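Local coordinates for protein alpha-galactosidase (Umbelopsis vinacea, PDB 3A5V) that hydrolyses terminal alpha-galactosidic bonds, releasing galactose, as a tetrameric, N-glycosylated fungal enzyme of glycoside hydrolase family 27, at residues Gly122-Lys127 / Thr157-Leu162. Numbering follows the deposited sequence.
With NAG (2-acetamido-2-deoxy-beta-D-glucopyranose), chain B.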
loop_
_atom_site.group_PDB
_atom_site.type_symbol
_atom_site.label_atom_id
_atom_site.label_comp_id
_atom_site.label_asym_id
_atom_site.label_seq_id
_atom_site.Cartn_x
_atom_site.Cartn_y
_atom_site.Cartn_z
ATOM N N GLY A 122 20.934 -9.662 -35.668
ATOM C CA GLY A 122 22.199 -9.275 -35.032
ATOM C C GLY A 122 22.073 -8.284 -33.869
ATOM O O GLY A 122 23.046 -7.639 -33.489
ATOM N N ILE A 123 20.866 -8.141 -33.325
ATOM C CA ILE A 123 20.604 -7.218 -32.192
ATOM C C ILE A 123 21.424 -7.662 -30.971
ATOM O O ILE A 123 21.587 -8.866 -30.732
ATOM C CB ILE A 123 19.066 -7.170 -31.880
ATOM C CG1 ILE A 123 18.289 -6.530 -33.040
ATOM C CG2 ILE A 123 18.748 -6.470 -30.527
ATOM C CD1 ILE A 123 18.608 -5.037 -33.316
ATOM N N ASP A 124 21.976 -6.695 -30.239
ATOM C CA ASP A 124 22.860 -6.953 -29.095
ATOM C C ASP A 124 22.265 -6.491 -27.751
ATOM O O ASP A 124 22.923 -6.605 -26.712
ATOM C CB ASP A 124 24.163 -6.166 -29.312
ATOM C CG ASP A 124 24.817 -6.477 -30.653
ATOM O OD1 ASP A 124 25.224 -7.631 -30.834
ATOM O OD2 ASP A 124 24.899 -5.575 -31.521
ATOM N N TYR A 125 21.049 -5.945 -27.786
ATOM C CA TYR A 125 20.515 -5.115 -26.681
ATOM C C TYR A 125 19.019 -4.955 -26.882
ATOM O O TYR A 125 18.573 -4.579 -27.970
ATOM C CB TYR A 125 21.182 -3.724 -26.729
ATOM C CG TYR A 125 20.897 -2.763 -25.586
ATOM C CD1 TYR A 125 19.635 -2.159 -25.429
ATOM C CD2 TYR A 125 21.913 -2.401 -24.695
ATOM C CE1 TYR A 125 19.384 -1.234 -24.375
ATOM C CE2 TYR A 125 21.680 -1.473 -23.649
ATOM C CZ TYR A 125 20.414 -0.906 -23.491
ATOM O OH TYR A 125 20.198 -0.004 -22.451
ATOM N N LEU A 126 18.246 -5.238 -25.829
ATOM C CA LEU A 126 16.807 -4.999 -25.836
ATOM C C LEU A 126 16.407 -4.070 -24.699
ATOM O O LEU A 126 16.669 -4.385 -23.525
ATOM C CB LEU A 126 16.021 -6.305 -25.672
ATOM C CG LEU A 126 14.486 -6.151 -25.510
ATOM C CD1 LEU A 126 13.796 -5.677 -26.827
ATOM C CD2 LEU A 126 13.878 -7.455 -25.056
ATOM N N LYS A 127 15.722 -2.977 -25.046
ATOM C CA LYS A 127 14.961 -2.181 -24.073
ATOM C C LYS A 127 13.494 -2.649 -24.088
ATOM O O LYS A 127 12.823 -2.609 -25.122
ATOM C CB LYS A 127 15.077 -0.678 -24.389
ATOM C CG LYS A 127 14.118 0.242 -23.588
ATOM C CD LYS A 127 14.181 1.698 -24.089
ATOM C CE LYS A 127 13.019 2.545 -23.493
ATOM N NZ LYS A 127 13.026 3.931 -24.061
ATOM N N THR A 157 18.005 -18.045 -27.794
ATOM C CA THR A 157 18.524 -17.765 -29.143
ATOM C C THR A 157 20.007 -18.103 -29.237
ATOM O O THR A 157 20.542 -18.234 -30.330
ATOM C CB THR A 157 18.382 -16.277 -29.523
ATOM O OG1 THR A 157 19.294 -15.504 -28.729
ATOM C CG2 THR A 157 16.955 -15.784 -29.294
ATOM N N GLY A 158 20.673 -18.199 -28.093
ATOM C CA GLY A 158 22.113 -18.373 -28.064
ATOM C C GLY A 158 22.905 -17.101 -28.338
ATOM O O GLY A 158 24.123 -17.108 -28.218
ATOM N N ARG A 159 22.233 -16.005 -28.700
ATOM C CA ARG A 159 22.938 -14.753 -28.942
ATOM C C ARG A 159 22.935 -13.885 -27.672
ATOM O O ARG A 159 21.858 -13.584 -27.132
ATOM C CB ARG A 159 22.327 -13.970 -30.117
ATOM C CG ARG A 159 23.100 -12.689 -30.413
ATOM C CD ARG A 159 22.549 -11.858 -31.586
ATOM N NE ARG A 159 23.455 -10.736 -31.843
ATOM C CZ ARG A 159 24.543 -10.800 -32.622
ATOM N NH1 ARG A 159 24.858 -11.933 -33.229
ATOM N NH2 ARG A 159 25.327 -9.743 -32.786
ATOM N N PRO A 160 24.127 -13.468 -27.206
ATOM C CA PRO A 160 24.167 -12.528 -26.067
ATOM C C PRO A 160 23.464 -11.201 -26.399
ATOM O O PRO A 160 23.850 -10.501 -27.348
ATOM C CB PRO A 160 25.664 -12.295 -25.853
ATOM C CG PRO A 160 26.335 -13.548 -26.471
ATOM C CD PRO A 160 25.479 -13.817 -27.680
ATOM N N MET A 161 22.421 -10.879 -25.634
ATOM C CA MET A 161 21.692 -9.623 -25.813
ATOM C C MET A 161 21.475 -8.969 -24.444
ATOM O O MET A 161 20.887 -9.579 -23.543
ATOM C CB MET A 161 20.350 -9.869 -26.527
ATOM C CG MET A 161 20.513 -10.364 -27.970
ATOM S SD MET A 161 18.984 -10.634 -28.893
ATOM C CE MET A 161 18.715 -12.320 -28.436
ATOM N N LEU A 162 21.967 -7.746 -24.287
ATOM C CA LEU A 162 21.821 -7.031 -23.020
ATOM C C LEU A 162 20.334 -6.750 -22.765
ATOM O O LEU A 162 19.665 -6.151 -23.584
ATOM C CB LEU A 162 22.636 -5.718 -23.063
ATOM C CG LEU A 162 22.889 -5.035 -21.708
ATOM C CD1 LEU A 162 24.148 -4.180 -21.740
ATOM C CD2 LEU A 162 21.657 -4.220 -21.257
HETATM C C1 NAG B . 21.797 -18.162 -20.880
HETATM C C2 NAG B . 23.045 -17.360 -21.280
HETATM C C3 NAG B . 24.322 -17.939 -20.659
HETATM C C4 NAG B . 24.172 -18.238 -19.162
HETATM C C5 NAG B . 22.872 -19.011 -18.916
HETATM C C6 NAG B . 22.576 -19.274 -17.440
HETATM C C7 NAG B . 22.811 -16.259 -23.481
HETATM C C8 NAG B . 23.059 -16.394 -24.959
HETATM N N2 NAG B . 23.204 -17.296 -22.731
HETATM O O3 NAG B . 25.418 -17.061 -20.862
HETATM O O4 NAG B . 25.274 -19.033 -18.768
HETATM O O5 NAG B . 21.769 -18.305 -19.466
HETATM O O6 NAG B . 22.705 -18.055 -16.735
HETATM O O7 NAG B . 22.281 -15.231 -23.029
HETATM O O HOH W 1 25.659 -9.705 -29.031
#
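Asp124 OD1 is gripped twice, by Arg159 NH2 and by a water. The site lies where two neighbouring parallel strands of the TIM barrel, 125-129 and 162-165, begin; helix 140-156 makes the crossover between them. The salt bridge from Asp124 OD1 to Arg159 NH2 is 2.9 Å long and reaches the syn side of the carboxylate. Carboxylate and guanidinium planes are 45° apart. The water donates to Asp124 OD1 and to Pro160 O, so it ties the carboxylate to the backbone of 157-162 as well. Asp124 OD2 accepts from His84 NE2 and from Ala90 N, so both carboxylate oxygens have partners. The Arg159 chain is extended from CG to NE, with CG anti to the backbone N (chi1 -177°). This lets NE donate to Ile123 O at 2.9 Å; the oxygen lies near the guanidinium plane, while NE stands above the carbonyl plane. Gly122 CA sits over the centre of one guanidinium face; Gly122 itself closes helix 111-121 in a Schellman motif. An alanine in place of Arg159 would probably leave Asp124 OD1 without its charged mate and Ile123 O without the NE donor, and uncover the backbone at Gly122. The strands pair in parallel: Leu162 N donates to Asp124 O at 2.8 Å, and Leu126 N to Leu162 O, nearly straight at 171°. Within 157-162, Arg159 N donates to Thr157 OG1 in an ST turn, and the methyl C8 of a glycan NAG packs against the backbone at Gly158. Tyr125 and Leu162 lie side by side on one face of the sheet, with Tyr125 CE2 3.6 Å from Leu162 CD2.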